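PDB 6FKK: MIP07328p from Drosophila melanogaster, which is semaphorin 1b, an axon guidance cue with chemorepellent and semaphorin receptor-binding activity, here represented by its extracellular sema and PSI domains. Local coordinates for residues P393-L398 / Y403-S408; K417-L422 / Q491-A496; S227-V232 / A311-E316; L208-E213 / D307-A312; E79-N84 / P146-H151. All coordinates share one frame; numbering follows the deposited sequence.

Contact 1: residues P393-L398 / Y403-S408; sequences PQVKSL and YDVIYS
D404 OD1 takes two hydrogen bonds from Q394 in a beta hairpin of the sema-domain propeller, strands 386-396 and 402-410. The backbone N of Q394 comes nearly along the C-O axis at 2.8 Å from OD1. The side-chain NE2 of Q394 reaches the same OD1 from above the carboxylate plane, at 3.1 Å. Q394 can fold back this way because its chain bends at chi2 (-59°). The amide and carboxylate planes stand 84° apart. D404 OD2 has its own partners, S279 and Y286. Were D404 shortened to an alanine, the Q394 N-H and amide would probably lose their shared acceptor, and S279 and Y286 their carboxylate partner. V395 and Y403 form an antiparallel hydrogen-bonded pair, with V395 N 2.8 Å from Y403 O and Y403 N 3.0 Å from V395 O. On the side of the sheet that carries V395 and Y403, V395 CG2 meets V405 CG2 at 3.7 Å. S397 OG, bonded to A401 O, lies at the Y403 ring edge, 3.4 Å from CE2.

Contact 2: residues K417-L422 / Q491-A496; sequences KFINIL and QDPICA
The junction between the sema propeller and the PSI domain (plexin repeat) is bridged here by I419 and P493. I419 lies on strand 414-423, and P493 on the turn just after helix 484-489. The methyl groups of I419 come up against the CD-CG side of the P493 ring. I419 CG2 is 4.0 Å from P493 CD, and I419 CD1 is 4.1 Å from the same carbon. With CG1 set between the backbone N and the carbonyl carbon (chi1 65°), both CG2 and CD1 can face the proline. The contact is small and apolar, and all its touching residues are buried. The turn is held from within. D492 OD1 accepts from I494 N at 3.0 Å, an Asx turn, and C495 N bonds to D492 O at 3.2 Å in a type I beta turn. D492 OD2 bonds to H476, and the C495-C478 disulfide follows directly. P493 also touches V405 of strand 402-410, the neighbour of strand 414-423, while Q491 packs on V436 of strand 432-442 on the other side.

Contact 3: residues S227-V232 / A311-E316; sequences SRVARV and AAFDGE
Strand 225-233 passes the segment 311-316, where a type I beta turn from A312 to G315 brings F313 against R231. This joins a strand of the sema-domain beta-propeller to the turn that follows helix 306-312 in the chain. The two side chains slide past each other in opposite directions. R231 CD sits over one face of the F313 ring in a CH-pi contact, 4.0 Å from the centroid. In return F313 CB lies over the centre of the guanidinium, 3.6 Å from R231 CZ. The two planes are 21° apart. The R231 chain is extended from CG to NE, which carries the flat group across the aromatic side chain to its CB. NH2 makes a weak hydrogen bond to G341 O. Cutting R231 back to an alanine is likely to uncover one face of F313 and leave G341 O without its weak bond. F313 also touches L251 of the neighbouring strand 251-259. At the far end of the F313 ring, CZ meets V229 O at 3.6 Å, with the oxygen at the edge and in the ring plane.

Contact 4: residues L208-E213 / D307-A312; sequences LFFFRE and DDILAA
F210 on strand 206-214 extends its ring to I309 on helix 306-312, within the sema domain. From CB the side chain leaves the strand with CG anti to the carbonyl carbon, chi1 -63°. On one side of the ring CE2 comes within 4.2 Å of I309 CD1. At the tip CZ is nearest, 4.1 Å from the same CD1. The methyl lies at the edge of the ring, near its plane, and the two side chains come from opposite directions. The extended I309 chain (chi2 179°) puts CD1 at its far end, where it meets the ring. A second pair lies beside the first. L208 CD2 meets L310 CD2 at 4.2 Å, and these two leucines cross at about a right angle. V229 of the adjacent strand 225-233 touches both F210 and I309, and I273 of strand 265-279 also packs on F210. L208 touches R231, and L310 touches N204 in a loop. The helix thus lies against the sheet through consecutive residues, I309 and L310, which meet alternate residues of the strand. All the atoms that meet are carbons, so the contact rests on van der Waals packing and burial of apolar surface, without the directional hold of a polar bond.

Contact 5: residues E79-N84 / P146-H151; sequences EWDCHN and PYSPAH
Two loops of the sema domain meet where D81 of 79-84 faces S148 and P149 of 146-151. The first loop holds the disulfide cysteine C82, and the second lies close to an attached N-acetylglucosamine that touches A150. The contact is small. D81 OD1 is 4.0 Å from P149 CD and 4.2 Å from S148 OG, too far for a hydrogen bond. The D81 and P149 side chains cross at about a right angle. D81 chi1 is -85°, with CG beside the backbone N, and this turns the carboxylate to P149. The same OD1 lies over one face of the W80 ring, 3.2 Å above its plane and offset toward the rim. Each loop is braced from within. H83 NE2 donates to E79 OE1 at 2.6 Å, on the syn side of the carboxylate and 33° out of its plane. H83 ND1 bonds to D44, so both ring nitrogens have partners and the imidazole is probably fixed in its rotation. In the other loop A150 N makes a weak bond to S148 OG at 3.3 Å. Y105 touches both D81 and S148. The C82-C72 disulfide ties loop 79-84 back to helix 66-74, and strand 86-91 comes after the loop. Loop 146-151 runs between strands 135-140 and 154-158, and P149 O bonds weakly to R87 on strand 86-91.

From the N terminus, contact 5 comes first and joins the loop before strand 86-91 to the one after strand 135-140. It closes before the others open. Contacts 4 and 3 start on neighbouring strands, 206-214 and 225-233, and both end on helix 306-312 or the turn after it, sharing A311 and A312. Contact 3 opens inside the span of contact 4 and ends on the same stretch, a few residues later. Contact 1 closes a short hairpin. Contact 2 follows in series and spans from the next strand of that sheet to the plexin repeat. Contacts 1 and 2 touch, with centres 6 Å apart. Contact 5 lies across the chain's centre from both.

Contact 1: residues P393-L398 / Y403-S408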
# COMPACT_ATOMS: atom_id res chain seq x y z
N PRO A 393 -7.77 -6.67 -10.85
CA PRO A 393 -7.32 -6.16 -12.15
C PRO A 393 -7.92 -6.90 -13.33
O PRO A 393 -8.19 -8.10 -13.28
CB PRO A 393 -5.81 -6.37 -12.09
CG PRO A 393 -5.65 -7.57 -11.22
CD PRO A 393 -6.75 -7.49 -10.19
N GLN A 394 -8.14 -6.14 -14.40
CA GLN A 394 -8.47 -6.67 -15.72
C GLN A 394 -9.74 -7.53 -15.69
O GLN A 394 -9.76 -8.67 -16.16
CB GLN A 394 -7.29 -7.46 -16.30
CG GLN A 394 -6.05 -6.60 -16.56
CD GLN A 394 -6.32 -5.47 -17.53
OE1 GLN A 394 -6.34 -5.67 -18.75
NE2 GLN A 394 -6.51 -4.26 -17.00
N VAL A 395 -10.81 -6.96 -15.14
CA VAL A 395 -12.12 -7.59 -15.20
C VAL A 395 -12.69 -7.36 -16.60
O VAL A 395 -12.83 -6.22 -17.04
CB VAL A 395 -13.05 -7.03 -14.12
CG1 VAL A 395 -14.43 -7.65 -14.24
CG2 VAL A 395 -12.46 -7.30 -12.74
N LYS A 396 -13.02 -8.45 -17.29
CA LYS A 396 -13.53 -8.36 -18.65
C LYS A 396 -15.02 -8.01 -18.63
O LYS A 396 -15.82 -8.75 -18.05
CB LYS A 396 -13.30 -9.67 -19.40
CG LYS A 396 -13.56 -9.58 -20.90
CD LYS A 396 -13.39 -10.94 -21.57
CE LYS A 396 -13.66 -10.86 -23.06
NZ LYS A 396 -12.68 -9.99 -23.76
N SER A 397 -15.38 -6.89 -19.25
CA SER A 397 -16.76 -6.46 -19.31
C SER A 397 -17.53 -7.26 -20.37
O SER A 397 -16.94 -7.96 -21.20
CB SER A 397 -16.84 -4.96 -19.60
OG SER A 397 -16.21 -4.63 -20.82
N LEU A 398 -18.86 -7.17 -20.32
CA LEU A 398 -19.69 -7.85 -21.31
C LEU A 398 -19.30 -7.43 -22.72
O LEU A 398 -19.32 -8.25 -23.65
CB LEU A 398 -21.17 -7.53 -21.08
CG LEU A 398 -22.11 -8.08 -22.15
CD1 LEU A 398 -22.19 -9.58 -22.00
CD2 LEU A 398 -23.48 -7.45 -22.04
N TYR A 403 -11.31 -3.71 -17.38
CA TYR A 403 -11.28 -2.62 -16.42
C TYR A 403 -10.75 -3.11 -15.09
O TYR A 403 -11.06 -4.23 -14.67
CB TYR A 403 -12.68 -2.01 -16.22
CG TYR A 403 -13.33 -1.51 -17.49
CD1 TYR A 403 -13.15 -0.21 -17.93
CD2 TYR A 403 -14.15 -2.35 -18.24
CE1 TYR A 403 -13.75 0.25 -19.09
CE2 TYR A 403 -14.76 -1.90 -19.39
CZ TYR A 403 -14.55 -0.61 -19.81
OH TYR A 403 -15.16 -0.16 -20.97
N ASP A 404 -9.96 -2.28 -14.42
CA ASP A 404 -9.54 -2.55 -13.06
C ASP A 404 -10.62 -2.08 -12.10
O ASP A 404 -10.94 -0.88 -12.05
CB ASP A 404 -8.21 -1.86 -12.75
CG ASP A 404 -7.05 -2.47 -13.50
OD1 ASP A 404 -7.24 -3.53 -14.13
OD2 ASP A 404 -5.94 -1.89 -13.46
N VAL A 405 -11.19 -3.00 -11.34
CA VAL A 405 -12.15 -2.64 -10.29
C VAL A 405 -11.36 -2.28 -9.04
O VAL A 405 -10.65 -3.12 -8.48
CB VAL A 405 -13.14 -3.78 -10.02
CG1 VAL A 405 -14.17 -3.34 -8.99
CG2 VAL A 405 -13.82 -4.20 -11.31
N ILE A 406 -11.48 -1.02 -8.61
CA ILE A 406 -10.67 -0.48 -7.53
C ILE A 406 -11.52 -0.42 -6.26
O ILE A 406 -12.64 0.11 -6.28
CB ILE A 406 -10.11 0.90 -7.89
CG1 ILE A 406 -9.25 0.80 -9.15
CG2 ILE A 406 -9.31 1.47 -6.73
CD1 ILE A 406 -9.02 2.12 -9.83
N TYR A 407 -10.98 -0.95 -5.17
CA TYR A 407 -11.65 -0.95 -3.88
C TYR A 407 -10.90 -0.03 -2.92
O TYR A 407 -9.67 -0.05 -2.86
CB TYR A 407 -11.72 -2.36 -3.29
CG TYR A 407 -12.51 -3.35 -4.13
CD1 TYR A 407 -11.96 -3.90 -5.28
CD2 TYR A 407 -13.79 -3.72 -3.77
CE1 TYR A 407 -12.68 -4.80 -6.05
CE2 TYR A 407 -14.51 -4.62 -4.53
CZ TYR A 407 -13.95 -5.16 -5.67
OH TYR A 407 -14.67 -6.05 -6.43
N SER A 408 -11.65 0.78 -2.18
CA SER A 408 -11.06 1.73 -1.25
C SER A 408 -11.89 1.77 0.03
O SER A 408 -13.12 1.80 -0.03
CB SER A 408 -10.95 3.13 -1.87
OG SER A 408 -10.25 4.01 -1.01

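Contact 2: residues K417-L422 / Q491-A496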
# COMPACT_ATOMS: atom_id res chain seq x y z
N LYS A 417 -16.43 0.82 -4.40
CA LYS A 417 -16.01 0.23 -5.67
C LYS A 417 -16.14 1.27 -6.77
O LYS A 417 -17.10 2.04 -6.80
CB LYS A 417 -16.87 -0.98 -6.03
CG LYS A 417 -16.95 -2.08 -4.99
CD LYS A 417 -17.98 -3.12 -5.42
CE LYS A 417 -17.97 -4.36 -4.54
NZ LYS A 417 -18.24 -4.06 -3.11
N PHE A 418 -15.17 1.29 -7.68
CA PHE A 418 -15.27 2.16 -8.84
C PHE A 418 -14.32 1.69 -9.93
O PHE A 418 -13.33 1.01 -9.67
CB PHE A 418 -14.99 3.63 -8.48
CG PHE A 418 -13.54 3.93 -8.21
CD1 PHE A 418 -13.02 3.80 -6.93
CD2 PHE A 418 -12.70 4.36 -9.22
CE1 PHE A 418 -11.69 4.08 -6.67
CE2 PHE A 418 -11.37 4.64 -8.97
CZ PHE A 418 -10.87 4.51 -7.70
N ILE A 419 -14.66 2.06 -11.17
CA ILE A 419 -13.80 1.85 -12.33
C ILE A 419 -13.64 3.19 -13.04
O ILE A 419 -14.36 4.15 -12.77
CB ILE A 419 -14.34 0.78 -13.29
CG1 ILE A 419 -15.66 1.25 -13.91
CG2 ILE A 419 -14.51 -0.55 -12.58
CD1 ILE A 419 -16.19 0.33 -14.99
N ASN A 420 -12.68 3.24 -13.96
CA ASN A 420 -12.39 4.44 -14.72
C ASN A 420 -12.65 4.19 -16.20
O ASN A 420 -12.33 3.11 -16.72
CB ASN A 420 -10.95 4.90 -14.52
CG ASN A 420 -10.69 5.41 -13.12
OD1 ASN A 420 -9.88 4.85 -12.38
ND2 ASN A 420 -11.38 6.48 -12.74
N ILE A 421 -13.22 5.18 -16.87
CA ILE A 421 -13.46 5.14 -18.31
C ILE A 421 -12.90 6.42 -18.91
O ILE A 421 -13.27 7.52 -18.49
CB ILE A 421 -14.96 4.99 -18.64
CG1 ILE A 421 -15.46 3.60 -18.25
CG2 ILE A 421 -15.20 5.25 -20.12
CD1 ILE A 421 -16.93 3.39 -18.52
N LEU A 422 -12.00 6.27 -19.88
CA LEU A 422 -11.35 7.40 -20.53
C LEU A 422 -11.96 7.58 -21.92
O LEU A 422 -11.94 6.64 -22.73
CB LEU A 422 -9.84 7.18 -20.62
CG LEU A 422 -9.00 8.33 -21.17
CD1 LEU A 422 -9.12 9.56 -20.28
CD2 LEU A 422 -7.54 7.92 -21.32
N GLN A 491 -23.53 -0.99 -12.61
CA GLN A 491 -22.43 -0.66 -13.51
C GLN A 491 -21.13 -1.35 -13.10
O GLN A 491 -20.03 -0.84 -13.36
CB GLN A 491 -22.23 0.85 -13.62
CG GLN A 491 -23.35 1.54 -14.39
CD GLN A 491 -23.06 2.99 -14.66
OE1 GLN A 491 -22.65 3.73 -13.76
NE2 GLN A 491 -23.25 3.42 -15.90
N ASP A 492 -21.24 -2.51 -12.47
CA ASP A 492 -20.09 -3.37 -12.24
C ASP A 492 -19.75 -4.09 -13.54
O ASP A 492 -20.62 -4.75 -14.12
CB ASP A 492 -20.38 -4.39 -11.13
CG ASP A 492 -19.13 -5.09 -10.61
OD1 ASP A 492 -18.28 -5.52 -11.42
OD2 ASP A 492 -18.99 -5.22 -9.37
N PRO A 493 -18.52 -3.98 -14.04
CA PRO A 493 -18.18 -4.63 -15.32
C PRO A 493 -18.32 -6.15 -15.29
O PRO A 493 -18.31 -6.77 -16.36
CB PRO A 493 -16.71 -4.22 -15.54
CG PRO A 493 -16.20 -3.88 -14.18
CD PRO A 493 -17.36 -3.28 -13.45
N ILE A 494 -18.46 -6.75 -14.11
CA ILE A 494 -18.54 -8.20 -14.01
C ILE A 494 -19.98 -8.72 -13.92
O ILE A 494 -20.21 -9.91 -14.15
CB ILE A 494 -17.72 -8.70 -12.80
CG1 ILE A 494 -17.09 -10.06 -13.10
CG2 ILE A 494 -18.57 -8.76 -11.55
CD1 ILE A 494 -16.02 -10.44 -12.10
N CYS A 495 -20.95 -7.86 -13.61
CA CYS A 495 -22.35 -8.25 -13.54
C CYS A 495 -23.05 -7.88 -14.84
O CYS A 495 -22.93 -6.74 -15.31
CB CYS A 495 -23.07 -7.59 -12.36
SG CYS A 495 -22.30 -7.77 -10.72
N ALA A 496 -23.77 -8.83 -15.42
CA ALA A 496 -24.59 -8.59 -16.60
C ALA A 496 -25.95 -9.25 -16.38
O ALA A 496 -26.07 -10.21 -15.61
CB ALA A 496 -23.93 -9.13 -17.87

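Contact 3: residues S227-V232 / A311-E316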
# COMPACT_ATOMS: atom_id res chain seq x y z
N SER A 227 4.90 13.16 -0.05
CA SER A 227 4.94 11.72 -0.26
C SER A 227 6.07 11.37 -1.21
O SER A 227 6.28 12.04 -2.23
CB SER A 227 3.60 11.22 -0.82
OG SER A 227 2.54 11.54 0.05
N ARG A 228 6.81 10.31 -0.87
CA ARG A 228 8.02 9.95 -1.60
C ARG A 228 8.00 8.48 -1.99
O ARG A 228 7.36 7.66 -1.33
CB ARG A 228 9.28 10.21 -0.77
CG ARG A 228 9.32 11.54 -0.03
CD ARG A 228 9.72 12.69 -0.93
NE ARG A 228 10.25 13.80 -0.16
CZ ARG A 228 10.58 14.99 -0.67
NH1 ARG A 228 10.42 15.21 -1.96
NH2 ARG A 228 11.06 15.94 0.11
N VAL A 229 8.71 8.17 -3.06
CA VAL A 229 9.11 6.81 -3.38
C VAL A 229 10.64 6.77 -3.38
O VAL A 229 11.28 7.62 -4.00
CB VAL A 229 8.54 6.32 -4.72
CG1 VAL A 229 8.88 7.28 -5.86
CG2 VAL A 229 9.03 4.91 -5.04
N ALA A 230 11.21 5.81 -2.66
CA ALA A 230 12.65 5.65 -2.57
C ALA A 230 13.02 4.24 -3.01
O ALA A 230 12.21 3.32 -2.97
CB ALA A 230 13.16 5.92 -1.15
N ARG A 231 14.27 4.09 -3.45
CA ARG A 231 14.74 2.80 -3.95
C ARG A 231 16.16 2.54 -3.49
O ARG A 231 16.92 3.47 -3.18
CB ARG A 231 14.66 2.72 -5.48
CG ARG A 231 15.87 3.26 -6.21
CD ARG A 231 15.70 3.11 -7.71
NE ARG A 231 16.89 3.50 -8.46
CZ ARG A 231 16.97 3.50 -9.78
NH1 ARG A 231 15.93 3.14 -10.51
NH2 ARG A 231 18.10 3.87 -10.38
N VAL A 232 16.51 1.26 -3.44
CA VAL A 232 17.86 0.81 -3.13
C VAL A 232 18.19 -0.37 -4.04
O VAL A 232 17.31 -1.14 -4.43
CB VAL A 232 18.02 0.40 -1.65
CG1 VAL A 232 17.93 1.61 -0.74
CG2 VAL A 232 16.97 -0.63 -1.27
N ALA A 311 11.84 5.74 -13.96
CA ALA A 311 12.41 6.73 -14.87
C ALA A 311 12.79 8.01 -14.15
O ALA A 311 13.69 8.73 -14.60
CB ALA A 311 11.42 7.03 -16.00
N ALA A 312 12.12 8.33 -13.04
CA ALA A 312 12.42 9.55 -12.31
C ALA A 312 13.85 9.55 -11.79
O ALA A 312 14.47 10.61 -11.66
CB ALA A 312 11.44 9.74 -11.16
N PHE A 313 14.39 8.37 -11.49
CA PHE A 313 15.75 8.25 -10.98
C PHE A 313 16.80 8.31 -12.08
O PHE A 313 17.99 8.12 -11.81
CB PHE A 313 15.89 6.95 -10.19
CG PHE A 313 14.89 6.82 -9.08
CD1 PHE A 313 15.11 7.44 -7.86
CD2 PHE A 313 13.73 6.08 -9.25
CE1 PHE A 313 14.19 7.32 -6.83
CE2 PHE A 313 12.81 5.96 -8.23
CZ PHE A 313 13.04 6.58 -7.02
N ASP A 314 16.38 8.58 -13.32
CA ASP A 314 17.30 8.86 -14.42
C ASP A 314 17.41 10.35 -14.72
O ASP A 314 18.10 10.72 -15.66
CB ASP A 314 16.86 8.11 -15.68
CG ASP A 314 16.80 6.61 -15.48
OD1 ASP A 314 17.65 6.07 -14.74
OD2 ASP A 314 15.91 5.96 -16.08
N GLY A 315 16.75 11.20 -13.93
CA GLY A 315 16.74 12.63 -14.16
C GLY A 315 17.77 13.36 -13.33
O GLY A 315 18.71 12.78 -12.78
N GLU A 316 17.58 14.68 -13.24
CA GLU A 316 18.52 15.54 -12.55
C GLU A 316 18.35 15.40 -11.04
O GLU A 316 17.29 15.04 -10.53
CB GLU A 316 18.33 16.99 -12.97
CG GLU A 316 18.62 17.24 -14.44
CD GLU A 316 18.19 18.63 -14.88
OE1 GLU A 316 17.04 19.01 -14.60
OE2 GLU A 316 19.01 19.34 -15.50

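Contact 4: residues L208-E213 / D307-A312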
# COMPACT_ATOMS: atom_id res chain seq x y z
N LEU A 208 11.64 -0.87 -3.62
CA LEU A 208 11.01 0.44 -3.56
C LEU A 208 10.30 0.61 -2.22
O LEU A 208 9.64 -0.32 -1.74
CB LEU A 208 10.02 0.61 -4.71
CG LEU A 208 10.55 0.34 -6.12
CD1 LEU A 208 9.41 0.19 -7.10
CD2 LEU A 208 11.49 1.45 -6.56
N PHE A 209 10.44 1.78 -1.62
CA PHE A 209 9.77 2.13 -0.38
C PHE A 209 8.89 3.34 -0.60
O PHE A 209 9.27 4.29 -1.29
CB PHE A 209 10.78 2.41 0.74
CG PHE A 209 11.63 1.23 1.11
CD1 PHE A 209 12.80 0.97 0.42
CD2 PHE A 209 11.26 0.39 2.15
CE1 PHE A 209 13.59 -0.12 0.75
CE2 PHE A 209 12.04 -0.70 2.48
CZ PHE A 209 13.21 -0.95 1.78
N PHE A 210 7.70 3.32 -0.00
CA PHE A 210 6.74 4.41 -0.11
C PHE A 210 6.44 4.95 1.28
O PHE A 210 6.13 4.18 2.19
CB PHE A 210 5.45 3.95 -0.80
CG PHE A 210 5.66 3.51 -2.23
CD1 PHE A 210 6.09 2.22 -2.51
CD2 PHE A 210 5.43 4.38 -3.27
CE1 PHE A 210 6.28 1.81 -3.82
CE2 PHE A 210 5.62 3.98 -4.58
CZ PHE A 210 6.05 2.70 -4.86
N PHE A 211 6.53 6.27 1.44
CA PHE A 211 6.37 6.89 2.74
C PHE A 211 6.08 8.37 2.56
O PHE A 211 6.23 8.93 1.48
CB PHE A 211 7.61 6.68 3.61
CG PHE A 211 8.86 7.32 3.05
CD1 PHE A 211 9.64 6.64 2.13
CD2 PHE A 211 9.25 8.59 3.45
CE1 PHE A 211 10.78 7.22 1.61
CE2 PHE A 211 10.39 9.17 2.94
CZ PHE A 211 11.16 8.49 2.02
N ARG A 212 5.65 9.00 3.66
CA ARG A 212 5.48 10.44 3.74
C ARG A 212 6.44 10.98 4.78
O ARG A 212 6.75 10.31 5.77
CB ARG A 212 4.04 10.81 4.09
CG ARG A 212 3.54 10.21 5.39
CD ARG A 212 2.07 10.54 5.63
NE ARG A 212 1.59 10.00 6.90
CZ ARG A 212 1.07 8.78 7.05
NH1 ARG A 212 0.97 7.98 6.01
NH2 ARG A 212 0.66 8.38 8.24
N GLU A 213 6.93 12.20 4.55
CA GLU A 213 7.95 12.77 5.42
C GLU A 213 7.88 14.29 5.34
O GLU A 213 7.22 14.86 4.47
CB GLU A 213 9.35 12.28 5.03
CG GLU A 213 9.82 12.79 3.68
CD GLU A 213 11.30 12.58 3.45
OE1 GLU A 213 11.75 12.70 2.29
OE2 GLU A 213 12.02 12.30 4.43
N ASP A 307 7.14 2.01 -14.57
CA ASP A 307 8.15 2.50 -15.50
C ASP A 307 8.38 4.00 -15.35
O ASP A 307 9.48 4.49 -15.61
CB ASP A 307 7.74 2.17 -16.94
CG ASP A 307 7.64 0.67 -17.18
OD1 ASP A 307 8.52 -0.08 -16.69
OD2 ASP A 307 6.69 0.24 -17.86
N ASP A 308 7.35 4.74 -14.92
CA ASP A 308 7.53 6.17 -14.64
C ASP A 308 8.24 6.40 -13.32
O ASP A 308 8.99 7.37 -13.19
CB ASP A 308 6.18 6.88 -14.63
CG ASP A 308 5.61 7.08 -16.03
OD1 ASP A 308 6.40 7.09 -16.99
OD2 ASP A 308 4.37 7.22 -16.15
N ILE A 309 8.02 5.53 -12.33
CA ILE A 309 8.74 5.65 -11.06
C ILE A 309 10.23 5.42 -11.28
O ILE A 309 11.06 6.22 -10.84
CB ILE A 309 8.17 4.66 -10.03
CG1 ILE A 309 6.70 4.99 -9.73
CG2 ILE A 309 8.99 4.69 -8.76
CD1 ILE A 309 6.06 4.05 -8.74
N LEU A 310 10.58 4.34 -11.97
CA LEU A 310 11.98 4.04 -12.21
C LEU A 310 12.63 5.07 -13.12
O LEU A 310 13.85 5.26 -13.07
CB LEU A 310 12.12 2.64 -12.81
CG LEU A 310 11.63 1.49 -11.92
CD1 LEU A 310 11.70 0.16 -12.65
CD2 LEU A 310 12.44 1.44 -10.64
N ALA A 311 11.84 5.74 -13.96
CA ALA A 311 12.41 6.73 -14.87
C ALA A 311 12.79 8.01 -14.15
O ALA A 311 13.69 8.73 -14.60
CB ALA A 311 11.42 7.03 -16.00
N ALA A 312 12.12 8.33 -13.04
CA ALA A 312 12.42 9.55 -12.31
C ALA A 312 13.85 9.55 -11.79
O ALA A 312 14.47 10.61 -11.66
CB ALA A 312 11.44 9.74 -11.16

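Contact 5: residues E79-N84 / P146-H151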
# COMPACT_ATOMS: atom_id res chain seq x y z
N GLU A 79 0.08 -0.58 29.53
CA GLU A 79 -0.09 -2.03 29.49
C GLU A 79 -0.30 -2.50 28.06
O GLU A 79 0.29 -3.50 27.63
CB GLU A 79 -1.26 -2.44 30.38
CG GLU A 79 -1.45 -3.94 30.57
CD GLU A 79 -2.12 -4.62 29.38
OE1 GLU A 79 -1.81 -5.80 29.12
OE2 GLU A 79 -2.93 -3.96 28.70
N TRP A 80 -1.15 -1.80 27.30
CA TRP A 80 -1.47 -2.25 25.95
C TRP A 80 -0.25 -2.18 25.04
O TRP A 80 -0.18 -2.91 24.04
CB TRP A 80 -2.62 -1.42 25.38
CG TRP A 80 -2.35 0.05 25.36
CD1 TRP A 80 -2.45 0.92 26.41
CD2 TRP A 80 -1.96 0.84 24.23
NE1 TRP A 80 -2.13 2.19 26.01
CE2 TRP A 80 -1.83 2.17 24.67
CE3 TRP A 80 -1.70 0.55 22.89
CZ2 TRP A 80 -1.45 3.21 23.82
CZ3 TRP A 80 -1.32 1.58 22.04
CH2 TRP A 80 -1.20 2.90 22.51
N ASP A 81 0.72 -1.33 25.37
CA ASP A 81 1.96 -1.28 24.61
C ASP A 81 2.90 -2.42 24.98
O ASP A 81 3.64 -2.91 24.12
CB ASP A 81 2.65 0.06 24.82
CG ASP A 81 2.14 1.14 23.89
OD1 ASP A 81 1.73 0.81 22.75
OD2 ASP A 81 2.15 2.32 24.28
N CYS A 82 2.89 -2.85 26.25
CA CYS A 82 3.81 -3.88 26.73
C CYS A 82 3.25 -5.27 26.42
O CYS A 82 2.87 -6.05 27.31
CB CYS A 82 4.09 -3.69 28.21
SG CYS A 82 4.92 -2.13 28.61
N HIS A 83 3.19 -5.57 25.13
CA HIS A 83 2.83 -6.89 24.63
C HIS A 83 3.75 -7.21 23.45
O HIS A 83 4.65 -6.44 23.10
CB HIS A 83 1.36 -6.95 24.22
CG HIS A 83 0.42 -7.20 25.36
ND1 HIS A 83 0.05 -8.47 25.75
CD2 HIS A 83 -0.22 -6.35 26.19
CE1 HIS A 83 -0.77 -8.39 26.78
NE2 HIS A 83 -0.96 -7.11 27.07
N ASN A 84 3.51 -8.36 22.83
CA ASN A 84 4.32 -8.82 21.70
C ASN A 84 3.43 -8.85 20.46
O ASN A 84 2.79 -9.86 20.16
CB ASN A 84 4.93 -10.19 21.98
CG ASN A 84 5.88 -10.63 20.88
OD1 ASN A 84 6.45 -9.81 20.17
ND2 ASN A 84 6.05 -11.94 20.74
N PRO A 146 9.62 -3.08 14.25
CA PRO A 146 9.25 -1.90 15.03
C PRO A 146 9.08 -2.24 16.51
O PRO A 146 8.96 -3.39 16.91
CB PRO A 146 7.93 -1.45 14.41
CG PRO A 146 7.36 -2.69 13.81
CD PRO A 146 8.55 -3.47 13.31
N TYR A 147 9.07 -1.18 17.32
CA TYR A 147 8.89 -1.32 18.76
C TYR A 147 7.43 -1.25 19.18
O TYR A 147 7.06 -1.84 20.21
CB TYR A 147 9.67 -0.22 19.49
CG TYR A 147 11.17 -0.36 19.45
CD1 TYR A 147 11.88 -0.14 18.28
CD2 TYR A 147 11.89 -0.69 20.60
CE1 TYR A 147 13.25 -0.26 18.24
CE2 TYR A 147 13.26 -0.80 20.57
CZ TYR A 147 13.94 -0.59 19.39
OH TYR A 147 15.31 -0.71 19.36
N SER A 148 6.60 -0.56 18.42
CA SER A 148 5.21 -0.29 18.76
C SER A 148 4.28 -0.88 17.70
O SER A 148 4.66 -1.00 16.54
CB SER A 148 4.97 1.22 18.88
OG SER A 148 3.60 1.52 19.09
N PRO A 149 3.05 -1.25 18.08
CA PRO A 149 2.08 -1.70 17.08
C PRO A 149 1.66 -0.63 16.09
O PRO A 149 0.88 -0.94 15.18
CB PRO A 149 0.88 -2.16 17.93
CG PRO A 149 1.05 -1.44 19.23
CD PRO A 149 2.53 -1.36 19.45
N ALA A 150 2.14 0.60 16.24
CA ALA A 150 1.79 1.67 15.31
C ALA A 150 2.18 1.28 13.88
O ALA A 150 3.30 0.83 13.63
CB ALA A 150 2.48 2.97 15.72
N HIS A 151 1.24 1.46 12.95
CA HIS A 151 1.44 1.09 11.55
C HIS A 151 2.18 2.21 10.80
O HIS A 151 1.70 2.78 9.82
CB HIS A 151 0.11 0.77 10.89
CG HIS A 151 -0.71 -0.25 11.63
ND1 HIS A 151 -0.44 -1.60 11.58
CD2 HIS A 151 -1.79 -0.11 12.43
CE1 HIS A 151 -1.31 -2.25 12.32
NE2 HIS A 151 -2.15 -1.37 12.85